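Local atomic coordinates of mandelate racemase/muconate lactonizing enzyme (Jannaschia sp., PDB entry 4J3Z), a protein that probably catalyses an isomerisation or related reaction of a carboxylate-bearing substrate, as in other members of the enolase superfamily. Residues A101-L106 and W115-G120; I238-L243 and G260-G265; T267-A272 and K294-L299; A272-A277 and A301-Q306; P309-Y312 and V316-A319. All blocks are in the same frame, centred on the assembly; numbering follows the deposited sequence. Where two conformers were deposited one is given.

In the fold
Along the chain, contact 1 comes first, in the N-terminal region, on helix 89-109 and the loop after it. The other four lie in the C-terminal enolase-type barrel, where strands 233-235, 257-259, 279-280 and 306-307 run parallel. Contact 2 joins loops after the first two of these strands. Contacts 3 and 4, with centres about 8 Å apart, share Ala-272, and both pair helix 266-274 with helix 290-302; contact 2 touches both. Contact 5, about 5 Å from the centre of the chain, follows strand 306-307; its His-310 closely approaches Glu-261 of contact 2. Contact 1, about 27 Å from contact 2 between centres, touches contact 3 through Leu-118 and Lys-294, tying the N-terminal region to a barrel helix.

Contact 1: A101-L106 and W115-G120; sequences ACWDIL and WAMLGG
Trp-103, on helix 89-109, and Met-117, in the short 3-10 segment that follows, bring the two backbones to 8.7 Å, CA to CA, their closest pairing. Two partners address the indole differently. The methyl of Met-117 sits at the ring edge near its plane, its CE 3.8 Å from Trp-103 CE3. A bend at the thioether (chi3 -65°) turns that methyl back toward the helix, while Met-117 SD lies 4.2 Å from CB of Leu-106, one turn further on. Leu-118 instead covers one ring face near the rim, its CD2 4.2 Å from Trp-103 CH2. The chain here leaves the long helix 89-109 of the family's N-terminal region and heads toward barrel strand 125-131. The turn is clasped by Trp-115 O, which accepts both Leu-118 N at 3.0 Å and Gly-120 N at 3.2 Å. Between these donors Gly-119 has a phi of 119°, at which a side chain would strike the preceding carbonyl oxygen. Trp-291 of helix 290-302 meets the indole with ring planes at about 25°, and Arg-110 of the second subunit packs on Met-117.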
# COMPACT_ATOMS: atom_id res chain seq x y z
N ALA D 101 -35.28 16.55 17.93
CA ALA D 101 -36.49 17.33 18.24
C ALA D 101 -37.14 17.89 16.99
O ALA D 101 -38.37 17.97 16.91
CB ALA D 101 -36.17 18.45 19.23
N CYS D 102 -36.32 18.28 16.01
CA CYS D 102 -36.79 18.71 14.70
C CYS D 102 -37.57 17.60 13.98
O CYS D 102 -38.74 17.79 13.66
CB CYS D 102 -35.63 19.20 13.83
SG CYS D 102 -34.91 20.77 14.38
N TRP D 103 -36.92 16.45 13.77
CA TRP D 103 -37.58 15.28 13.15
C TRP D 103 -38.91 14.91 13.84
O TRP D 103 -39.83 14.42 13.19
CB TRP D 103 -36.65 14.07 13.14
CG TRP D 103 -35.53 14.15 12.15
CD1 TRP D 103 -34.19 14.31 12.42
CD2 TRP D 103 -35.64 14.07 10.73
NE1 TRP D 103 -33.47 14.33 11.24
CE2 TRP D 103 -34.34 14.20 10.19
CE3 TRP D 103 -36.73 13.93 9.84
CZ2 TRP D 103 -34.09 14.18 8.82
CZ3 TRP D 103 -36.47 13.90 8.48
CH2 TRP D 103 -35.17 14.03 7.98
N ASP D 104 -38.98 15.13 15.15
CA ASP D 104 -40.23 14.94 15.90
C ASP D 104 -41.29 15.97 15.48
O ASP D 104 -42.45 15.61 15.26
CB ASP D 104 -39.98 15.00 17.41
CG ASP D 104 -41.07 14.31 18.23
OD1 ASP D 104 -41.70 13.35 17.72
OD2 ASP D 104 -41.30 14.74 19.39
N ILE D 105 -40.89 17.23 15.33
CA ILE D 105 -41.80 18.29 14.85
C ILE D 105 -42.19 18.08 13.39
O ILE D 105 -43.31 18.39 13.00
CB ILE D 105 -41.20 19.71 15.02
CG1 ILE D 105 -41.10 20.08 16.50
CG2 ILE D 105 -42.02 20.74 14.25
CD1 ILE D 105 -40.16 21.23 16.78
N LEU D 106 -41.26 17.57 12.58
CA LEU D 106 -41.55 17.29 11.17
C LEU D 106 -42.57 16.15 11.04
O LEU D 106 -43.48 16.22 10.21
CB LEU D 106 -40.26 16.95 10.40
CG LEU D 106 -39.13 17.99 10.34
CD1 LEU D 106 -38.03 17.51 9.39
CD2 LEU D 106 -39.65 19.36 9.93
N TRP D 115 -39.69 7.35 10.70
CA TRP D 115 -39.07 6.41 9.74
C TRP D 115 -39.52 6.63 8.30
O TRP D 115 -38.74 6.45 7.37
CB TRP D 115 -39.21 4.94 10.15
CG TRP D 115 -40.61 4.43 10.41
CD1 TRP D 115 -41.16 4.18 11.63
CD2 TRP D 115 -41.62 4.08 9.44
NE1 TRP D 115 -42.45 3.71 11.49
CE2 TRP D 115 -42.75 3.64 10.16
CE3 TRP D 115 -41.67 4.11 8.04
CZ2 TRP D 115 -43.93 3.23 9.52
CZ3 TRP D 115 -42.84 3.70 7.41
CH2 TRP D 115 -43.95 3.27 8.15
N ALA D 116 -40.77 7.07 8.13
CA ALA D 116 -41.33 7.30 6.81
C ALA D 116 -40.73 8.52 6.09
O ALA D 116 -41.16 8.88 4.99
CB ALA D 116 -42.85 7.40 6.90
N MET D 117 -39.73 9.15 6.72
CA MET D 117 -39.04 10.30 6.12
C MET D 117 -37.55 9.98 5.89
O MET D 117 -36.77 10.84 5.44
CB MET D 117 -39.23 11.54 6.99
CG MET D 117 -40.69 11.95 7.16
SD MET D 117 -40.94 13.38 8.23
CE MET D 117 -40.38 12.74 9.80
N LEU D 118 -37.19 8.73 6.17
CA LEU D 118 -35.82 8.26 6.07
C LEU D 118 -35.70 7.06 5.12
O LEU D 118 -34.69 6.35 5.14
CB LEU D 118 -35.28 7.88 7.45
CG LEU D 118 -35.29 8.86 8.62
CD1 LEU D 118 -34.99 8.08 9.90
CD2 LEU D 118 -34.27 9.98 8.44
N GLY D 119 -36.72 6.82 4.31
CA GLY D 119 -36.68 5.71 3.36
C GLY D 119 -37.77 4.68 3.59
O GLY D 119 -37.80 3.63 2.93
N GLY D 120 -38.66 4.98 4.53
CA GLY D 120 -39.81 4.14 4.83
C GLY D 120 -39.50 2.90 5.64
O GLY D 120 -38.41 2.76 6.21

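Contact 2: I238-L243 and G260-G265; sequences IPPDNL and GERLTG
Pro-240 and Arg-262 join two successive beta-alpha loops of the enolase-type barrel, which leave the C-terminal ends of the neighbouring parallel strands 233-235 and 257-259. Their CA atoms, 6.4 Å apart, are the nearest across the contact. The first interaction is the packing of the proline ring against one guanidinium face. Pro-240 CD stands over the centre of that face, 3.6 Å from Arg-262 CZ, and Pro-240 CG lies 3.8 Å from Arg-262 NE. A bend at chi3 (-84°) folds the arginine so that its flat end comes across the proline ring, while nearer the backbone the CB atoms of Pro-240 and Arg-262 meet at 4.0 Å. Polar anchoring is a second kind, and it comes from outside the two loops: Arg-262 NH2 forms a salt bridge with Glu-236, which together with the proline lid should restrict rotation of the group. In relatives, acids at the ends of these barrel strands bind the catalytic metal. The third subunit adjoins this site too: its Arg-86 donates to Arg-262 O and its Thr-84 packs on Pro-240. The third kind is apolar contact between leucines. Leu-243 and Leu-263 reach toward each other tip to tip, with Leu-243 CD1 3.9 Å from Leu-263 CD2. Separately, Leu-263 CD2 rests 4.0 Å from the carbonyl oxygen of Pro-240.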
# COMPACT_ATOMS: atom_id res chain seq x y z
N ILE D 238 -10.27 -0.97 21.74
CA ILE D 238 -9.18 -0.05 22.03
C ILE D 238 -9.74 1.37 22.17
O ILE D 238 -10.85 1.63 21.70
CB ILE D 238 -8.07 -0.13 20.95
CG1 ILE D 238 -8.58 0.33 19.59
CG2 ILE D 238 -7.51 -1.55 20.85
CD1 ILE D 238 -7.47 0.70 18.65
N PRO D 239 -9.00 2.28 22.84
CA PRO D 239 -9.55 3.62 23.05
C PRO D 239 -9.98 4.26 21.73
O PRO D 239 -9.31 4.05 20.71
CB PRO D 239 -8.39 4.40 23.67
CG PRO D 239 -7.46 3.38 24.22
CD PRO D 239 -7.62 2.16 23.36
N PRO D 240 -11.09 5.03 21.74
CA PRO D 240 -11.67 5.62 20.53
C PRO D 240 -10.77 6.65 19.84
O PRO D 240 -11.06 7.04 18.70
CB PRO D 240 -12.94 6.30 21.04
CG PRO D 240 -12.65 6.59 22.47
CD PRO D 240 -11.83 5.43 22.95
N ASP D 241 -9.71 7.08 20.54
CA ASP D 241 -8.75 8.05 20.04
C ASP D 241 -7.66 7.41 19.19
O ASP D 241 -6.71 8.08 18.77
CB ASP D 241 -8.11 8.84 21.21
CG ASP D 241 -7.13 7.99 22.06
OD1 ASP D 241 -6.94 6.79 21.77
OD2 ASP D 241 -6.56 8.54 23.02
N ASN D 242 -7.77 6.10 18.95
CA ASN D 242 -6.79 5.39 18.12
C ASN D 242 -7.41 4.49 17.06
O ASN D 242 -7.13 3.30 16.99
CB ASN D 242 -5.78 4.63 18.98
CG ASN D 242 -4.65 4.02 18.16
OD1 ASN D 242 -4.42 4.39 17.01
ND2 ASN D 242 -3.95 3.05 18.75
N LEU D 243 -8.24 5.09 16.20
CA LEU D 243 -8.87 4.35 15.09
C LEU D 243 -7.91 3.67 14.11
O LEU D 243 -8.27 2.64 13.54
CB LEU D 243 -9.86 5.23 14.33
CG LEU D 243 -10.99 5.79 15.19
CD1 LEU D 243 -11.81 6.80 14.43
CD2 LEU D 243 -11.85 4.68 15.79
N GLY D 260 -17.80 2.81 17.75
CA GLY D 260 -18.40 4.07 17.39
C GLY D 260 -19.37 4.77 18.30
O GLY D 260 -19.92 5.72 17.92
N GLU D 261 -19.56 4.29 19.50
CA GLU D 261 -20.42 4.96 20.50
C GLU D 261 -19.80 6.26 21.00
O GLU D 261 -20.52 7.19 21.39
CB GLU D 261 -20.78 4.04 21.67
CG GLU D 261 -19.82 4.09 22.85
CD GLU D 261 -20.51 3.83 24.18
OE1 GLU D 261 -20.76 2.64 24.50
OE2 GLU D 261 -20.80 4.81 24.91
N ARG D 262 -18.47 6.33 20.95
CA ARG D 262 -17.76 7.52 21.39
C ARG D 262 -17.32 8.39 20.20
O ARG D 262 -16.65 9.42 20.37
CB ARG D 262 -16.61 7.15 22.34
CG ARG D 262 -17.11 6.68 23.70
CD ARG D 262 -15.99 6.39 24.69
NE ARG D 262 -15.47 5.04 24.53
CZ ARG D 262 -14.44 4.52 25.19
NH1 ARG D 262 -13.79 5.24 26.10
NH2 ARG D 262 -14.06 3.28 24.94
N LEU D 263 -17.73 7.97 19.00
CA LEU D 263 -17.43 8.73 17.78
C LEU D 263 -18.55 9.70 17.41
O LEU D 263 -19.72 9.44 17.65
CB LEU D 263 -17.14 7.79 16.60
CG LEU D 263 -15.98 6.78 16.72
CD1 LEU D 263 -15.88 5.98 15.43
CD2 LEU D 263 -14.66 7.48 17.01
N THR D 264 -18.16 10.83 16.82
CA THR D 264 -19.09 11.84 16.38
C THR D 264 -18.74 12.31 14.97
O THR D 264 -17.56 12.41 14.62
CB THR D 264 -19.16 13.03 17.38
OG1 THR D 264 -20.28 13.86 17.07
CG2 THR D 264 -17.89 13.88 17.36
N GLY D 265 -19.76 12.57 14.16
CA GLY D 265 -19.52 13.06 12.81
C GLY D 265 -19.19 11.93 11.85
O GLY D 265 -18.32 11.10 12.12

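Contact 3: T267-A272 and K294-L299; sequences TEFTQA and KKIATL
Phe-269 presents one ring face to Ile-296, and both methyls of the isoleucine use it. Ile-296 CD1 stands 3.8 Å from the ring centroid and 20° off the normal, a CH-pi contact, while Ile-296 CG2 comes 3.5 Å from Phe-269 CD2. The branching of the isoleucine, with CG1 anti to its carbonyl carbon (chi1 -59°), spreads the two methyls over the ring. One turn along, Leu-299 CG approaches Thr-270 OG1 at 3.9 Å. That hydroxyl is already hydrogen-bonded to Val-266 O in its own helix, so its polarity is met before the leucine covers it. Leu-280 of barrel strand 279-280 touches both Phe-269 and Ile-296, and Pro-282 also touches the phenylalanine. The pair thus joins helices 266-274 and 290-302, two helices packed side by side on the outside of the barrel. An alanine at position 269 removes the ring, which would probably leave both Ile-296 methyls without their partner surface and open a gap between the helices. Beyond Leu-299 lies Leu-299 of the second subunit. With no polar bond across the two segments, the helices are held here by dispersion and the weak CH-pi attraction, which depend on close fit.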
# COMPACT_ATOMS: atom_id res chain seq x y z
N THR D 267 -17.51 11.68 9.28
CA THR D 267 -16.08 11.56 8.97
C THR D 267 -15.29 10.65 9.92
O THR D 267 -14.34 9.98 9.49
CB THR D 267 -15.39 12.94 8.90
OG1 THR D 267 -14.08 12.79 8.34
CG2 THR D 267 -15.30 13.61 10.30
N GLU D 268 -15.66 10.63 11.20
CA GLU D 268 -14.93 9.83 12.19
C GLU D 268 -15.29 8.37 12.07
O GLU D 268 -14.42 7.50 12.13
CB GLU D 268 -15.19 10.34 13.61
CG GLU D 268 -14.30 11.50 14.04
CD GLU D 268 -14.51 11.95 15.48
OE1 GLU D 268 -15.50 11.53 16.14
OE2 GLU D 268 -13.69 12.76 15.95
N PHE D 269 -16.59 8.10 11.88
CA PHE D 269 -17.08 6.78 11.55
C PHE D 269 -16.40 6.22 10.29
O PHE D 269 -15.97 5.07 10.28
CB PHE D 269 -18.60 6.81 11.40
CG PHE D 269 -19.34 6.91 12.71
CD1 PHE D 269 -19.57 8.15 13.29
CD2 PHE D 269 -19.78 5.77 13.36
CE1 PHE D 269 -20.24 8.25 14.50
CE2 PHE D 269 -20.46 5.86 14.57
CZ PHE D 269 -20.69 7.10 15.14
N THR D 270 -16.31 7.06 9.25
CA THR D 270 -15.58 6.76 8.00
C THR D 270 -14.19 6.18 8.29
O THR D 270 -13.81 5.14 7.75
CB THR D 270 -15.44 8.02 7.12
OG1 THR D 270 -16.74 8.47 6.71
CG2 THR D 270 -14.58 7.77 5.88
N GLN D 271 -13.44 6.87 9.14
CA GLN D 271 -12.11 6.41 9.57
C GLN D 271 -12.14 5.04 10.26
O GLN D 271 -11.21 4.26 10.12
CB GLN D 271 -11.45 7.46 10.47
CG GLN D 271 -10.63 8.49 9.69
CD GLN D 271 -10.81 9.91 10.18
OE1 GLN D 271 -11.13 10.81 9.39
NE2 GLN D 271 -10.60 10.14 11.49
N ALA D 272 -13.21 4.75 11.00
CA ALA D 272 -13.36 3.43 11.65
C ALA D 272 -13.70 2.37 10.61
O ALA D 272 -13.38 1.19 10.78
CB ALA D 272 -14.43 3.48 12.73
N LYS D 294 -28.37 8.32 9.55
CA LYS D 294 -28.64 7.82 8.20
C LYS D 294 -27.40 7.85 7.30
O LYS D 294 -27.17 6.91 6.53
CB LYS D 294 -29.77 8.60 7.52
CG LYS D 294 -31.17 8.10 7.80
CD LYS D 294 -31.41 6.67 7.32
CE LYS D 294 -31.60 6.59 5.82
NZ LYS D 294 -31.94 5.19 5.46
N LYS D 295 -26.59 8.85 7.42
CA LYS D 295 -25.48 8.86 6.56
C LYS D 295 -24.28 8.10 7.05
O LYS D 295 -23.45 7.75 6.30
CB LYS D 295 -25.18 10.26 6.06
CG LYS D 295 -25.07 11.27 7.11
CD LYS D 295 -24.52 12.52 6.52
CE LYS D 295 -25.58 13.54 6.23
NZ LYS D 295 -25.02 14.54 5.32
N ILE D 296 -24.23 7.81 8.32
CA ILE D 296 -23.30 6.83 8.86
C ILE D 296 -23.74 5.44 8.39
O ILE D 296 -22.91 4.55 8.15
CB ILE D 296 -23.22 6.87 10.40
CG1 ILE D 296 -22.78 8.26 10.88
CG2 ILE D 296 -22.28 5.79 10.92
CD1 ILE D 296 -23.09 8.53 12.34
N ALA D 297 -25.05 5.25 8.27
CA ALA D 297 -25.60 3.97 7.81
C ALA D 297 -25.32 3.71 6.33
O ALA D 297 -25.14 2.57 5.92
CB ALA D 297 -27.09 3.91 8.08
N THR D 298 -25.27 4.78 5.53
CA THR D 298 -25.00 4.66 4.09
C THR D 298 -23.53 4.37 3.83
O THR D 298 -23.19 3.57 2.93
CB THR D 298 -25.46 5.92 3.33
OG1 THR D 298 -26.89 5.92 3.25
CG2 THR D 298 -24.91 5.97 1.94
N LEU D 299 -22.66 5.01 4.61
CA LEU D 299 -21.23 4.73 4.56
C LEU D 299 -20.91 3.31 5.03
O LEU D 299 -20.02 2.66 4.50
CB LEU D 299 -20.43 5.74 5.38
CG LEU D 299 -19.73 6.94 4.74
CD1 LEU D 299 -18.62 6.54 3.77
CD2 LEU D 299 -20.69 7.91 4.09

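Contact 4: A272-A277 and A301-Q306; sequences ALHHGA and AAFGAQ
Leu-273 and Phe-303 meet where helices 266-274 and 290-302 of the enolase-type barrel both run out, each in a Schellman motif whose glycine has positive phi. At Gly-276 the bond Ala-277 N to Ala-272 O measures 3.0 Å; its counterpart at the other helix end is Ala-305 N to Ala-300 O, joined there by the shorter-range bond Gly-304 N to Ala-301 O at 3.0 Å. Phe-303 is the residue before Gly-304, just past the end of the helix, and with CG anti to its carbonyl carbon (chi1 -78°) its ring is directed across to the other helix. Leu-273 lies over one face of that ring. Its CB stands 3.8 Å from the Phe-303 ring centroid, 19° off the normal, which is a CH-pi contact, and its CD1 reaches Phe-303 CD2 at 3.7 Å. The far end of the phenylalanine meets His-274. In the conformer described here, one of two deposited, the pair is T-shaped: the Phe-303 edge points at the imidazole face, with centroids 4.9 Å apart and planes at 88°. Because His-274 is exposed and has a second conformer, this stack is less certain than the leucine contact. Phe-303 of the second subunit also packs on His-274, which places the pair at a subunit boundary. The carbonyl O of Leu-273 lies over the same face near its rim, 3.7 Å from Phe-303 CD1, and is hydrogen-bonded to Arg-278. The other leucine branch turns to the chain beyond the glycine turn, with Leu-273 CD2 3.7 Å from Ala-305 CB.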
# COMPACT_ATOMS: atom_id res chain seq x y z
N ALA D 272 -13.21 4.75 11.00
CA ALA D 272 -13.36 3.43 11.65
C ALA D 272 -13.70 2.37 10.61
O ALA D 272 -13.38 1.19 10.78
CB ALA D 272 -14.43 3.48 12.73
N LEU D 273 -14.37 2.79 9.54
CA LEU D 273 -14.70 1.89 8.44
C LEU D 273 -13.48 1.59 7.59
O LEU D 273 -13.29 0.46 7.13
CB LEU D 273 -15.83 2.47 7.60
CG LEU D 273 -17.23 2.44 8.23
CD1 LEU D 273 -18.20 3.21 7.36
CD2 LEU D 273 -17.72 1.01 8.45
N HIS D 274 -12.64 2.60 7.39
CA HIS D 274 -11.41 2.41 6.63
C HIS D 274 -10.41 1.55 7.38
O HIS D 274 -9.51 0.95 6.75
CB HIS D 274 -10.80 3.74 6.21
CG HIS D 274 -11.19 4.18 4.83
ND1 HIS D 274 -11.56 5.47 4.53
CD2 HIS D 274 -11.26 3.49 3.67
CE1 HIS D 274 -11.86 5.56 3.25
NE2 HIS D 274 -11.68 4.37 2.70
N HIS D 275 -10.57 1.44 8.70
CA HIS D 275 -9.61 0.71 9.51
C HIS D 275 -10.08 -0.67 9.97
O HIS D 275 -9.37 -1.34 10.72
CB HIS D 275 -9.11 1.56 10.68
CG HIS D 275 -8.01 2.50 10.32
ND1 HIS D 275 -8.14 3.87 10.41
CD2 HIS D 275 -6.76 2.27 9.83
CE1 HIS D 275 -7.01 4.44 10.02
NE2 HIS D 275 -6.16 3.50 9.66
N GLY D 276 -11.25 -1.10 9.51
CA GLY D 276 -11.65 -2.48 9.67
C GLY D 276 -12.87 -2.80 10.52
O GLY D 276 -13.31 -3.95 10.55
N ALA D 277 -13.41 -1.81 11.22
CA ALA D 277 -14.66 -2.02 11.93
C ALA D 277 -15.72 -2.38 10.91
O ALA D 277 -15.79 -1.78 9.84
CB ALA D 277 -15.07 -0.77 12.70
N ALA D 301 -22.87 0.61 4.63
CA ALA D 301 -23.21 -0.18 3.45
C ALA D 301 -22.14 -0.16 2.34
O ALA D 301 -21.89 -1.19 1.70
CB ALA D 301 -24.55 0.27 2.90
N ALA D 302 -21.51 1.00 2.12
CA ALA D 302 -20.40 1.13 1.16
C ALA D 302 -19.20 0.22 1.47
O ALA D 302 -18.41 -0.10 0.57
CB ALA D 302 -19.95 2.58 1.10
N PHE D 303 -19.08 -0.18 2.74
CA PHE D 303 -18.01 -1.05 3.22
C PHE D 303 -18.51 -2.46 3.56
O PHE D 303 -17.78 -3.26 4.17
CB PHE D 303 -17.34 -0.43 4.45
CG PHE D 303 -16.38 0.68 4.14
CD1 PHE D 303 -15.05 0.41 3.86
CD2 PHE D 303 -16.81 2.00 4.13
CE1 PHE D 303 -14.16 1.44 3.57
CE2 PHE D 303 -15.93 3.03 3.85
CZ PHE D 303 -14.61 2.75 3.56
N GLY D 304 -19.75 -2.75 3.19
CA GLY D 304 -20.39 -4.02 3.53
C GLY D 304 -20.59 -4.16 5.03
O GLY D 304 -20.77 -5.28 5.54
N ALA D 305 -20.55 -3.03 5.73
CA ALA D 305 -20.71 -2.99 7.18
C ALA D 305 -22.17 -2.87 7.59
O ALA D 305 -23.04 -2.64 6.74
CB ALA D 305 -19.88 -1.86 7.77
N GLN D 306 -22.43 -3.00 8.90
CA GLN D 306 -23.79 -2.96 9.46
C GLN D 306 -23.93 -1.90 10.57
O GLN D 306 -22.92 -1.46 11.15
CB GLN D 306 -24.17 -4.33 10.02
CG GLN D 306 -24.37 -5.41 8.96
CD GLN D 306 -24.71 -6.77 9.56
OE1 GLN D 306 -23.96 -7.31 10.37
NE2 GLN D 306 -25.85 -7.32 9.17

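Contact 5: P309-Y312 and V316-A319; sequences PHLY and VEWA
Leu-311 lays its two methyls across the first turn of helix 315-327, one on a carboxylate and one on a tryptophan. Its CG is anti to the backbone N (chi1 -179°), which carries the isobutyl group out of the loop toward the helix. CD1 of Leu-311 comes 3.6 Å from Glu-317 OE1, alongside a glutamate chain that runs the opposite way, and also 3.9 Å from the backbone N of Trp-318. The second methyl, Leu-311 CD2, meets Trp-318 CB at 3.8 Å and Trp-318 CE3 at 3.9 Å, the two side chains crossing at about a right angle. Glu-317 is extended beyond CG (chi2 -176°) and reaches its carboxylate from the helix to the loop, near Leu-311 CD1. OE2 is taken by the backbone N of Gly-285, while Glu-317 OE1 lies 4.1 Å from His-310 O, two acceptor oxygens that merely adjoin. An alanine in place of Leu-311 would probably strip the apolar cover from Trp-318 CB and leave the Glu-317 carboxylate with less to confine it. Both ends of the arrangement are anchored elsewhere: Leu-311 N donates to Glu-335 OE1, and the indole Trp-318 NE1 to Pro-350 O. The loop thus links barrel strand 306-307 to the start of helix 315-327, with strand 334-336 against Trp-318 and Pro-309 and, from the N-terminal domain, strand 36-41 supplying Glu-40, whose OE1 accepts from Glu-317 N.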
# COMPACT_ATOMS: atom_id res chain seq x y z
N PRO D 309 -27.37 0.77 16.46
CA PRO D 309 -27.48 1.99 17.26
C PRO D 309 -27.30 1.73 18.75
O PRO D 309 -28.00 0.88 19.32
CB PRO D 309 -28.88 2.52 16.95
CG PRO D 309 -29.30 1.85 15.70
CD PRO D 309 -28.57 0.54 15.64
N HIS D 310 -26.35 2.45 19.34
CA HIS D 310 -26.01 2.39 20.75
C HIS D 310 -27.12 2.94 21.64
O HIS D 310 -27.87 3.82 21.22
CB HIS D 310 -24.73 3.19 20.96
CG HIS D 310 -24.32 3.36 22.39
ND1 HIS D 310 -24.70 4.44 23.15
CD2 HIS D 310 -23.55 2.58 23.19
CE1 HIS D 310 -24.19 4.32 24.37
NE2 HIS D 310 -23.48 3.21 24.41
N LEU D 311 -27.23 2.42 22.87
CA LEU D 311 -28.12 3.01 23.88
C LEU D 311 -27.64 2.79 25.32
O LEU D 311 -27.76 1.69 25.87
CB LEU D 311 -29.57 2.55 23.74
CG LEU D 311 -30.52 3.17 24.79
CD1 LEU D 311 -30.77 4.66 24.55
CD2 LEU D 311 -31.83 2.41 24.89
N TYR D 312 -27.07 3.85 25.90
CA TYR D 312 -26.89 3.94 27.33
C TYR D 312 -27.43 5.29 27.80
O TYR D 312 -26.70 6.11 28.35
CB TYR D 312 -25.44 3.74 27.75
CG TYR D 312 -25.29 3.54 29.25
CD1 TYR D 312 -25.84 2.42 29.88
CD2 TYR D 312 -24.60 4.47 30.03
CE1 TYR D 312 -25.72 2.24 31.24
CE2 TYR D 312 -24.47 4.29 31.40
CZ TYR D 312 -25.03 3.17 32.00
OH TYR D 312 -24.91 2.99 33.35
N VAL D 316 -35.91 8.71 24.70
CA VAL D 316 -35.96 9.56 23.51
C VAL D 316 -34.90 9.12 22.48
O VAL D 316 -35.25 8.84 21.33
CB VAL D 316 -35.89 11.07 23.82
CG1 VAL D 316 -35.95 11.88 22.54
CG2 VAL D 316 -37.05 11.49 24.72
N GLU D 317 -33.64 9.04 22.89
CA GLU D 317 -32.59 8.48 22.03
C GLU D 317 -32.93 7.05 21.58
O GLU D 317 -32.57 6.65 20.47
CB GLU D 317 -31.22 8.51 22.72
CG GLU D 317 -30.04 8.11 21.83
CD GLU D 317 -28.72 8.07 22.57
OE1 GLU D 317 -28.54 7.19 23.43
OE2 GLU D 317 -27.84 8.93 22.30
N TRP D 318 -33.59 6.29 22.45
CA TRP D 318 -34.08 4.94 22.13
C TRP D 318 -35.06 4.97 20.97
O TRP D 318 -34.88 4.25 19.99
CB TRP D 318 -34.72 4.28 23.36
CG TRP D 318 -35.68 3.13 23.07
CD1 TRP D 318 -37.03 3.10 23.32
CD2 TRP D 318 -35.36 1.85 22.49
NE1 TRP D 318 -37.56 1.90 22.92
CE2 TRP D 318 -36.57 1.11 22.42
CE3 TRP D 318 -34.18 1.27 22.01
CZ2 TRP D 318 -36.62 -0.18 21.90
CZ3 TRP D 318 -34.24 -0.02 21.50
CH2 TRP D 318 -35.45 -0.73 21.44
N ALA D 319 -36.10 5.80 21.09
CA ALA D 319 -37.05 6.01 20.00
C ALA D 319 -36.31 6.34 18.71
O ALA D 319 -36.43 5.61 17.74
CB ALA D 319 -38.04 7.11 20.35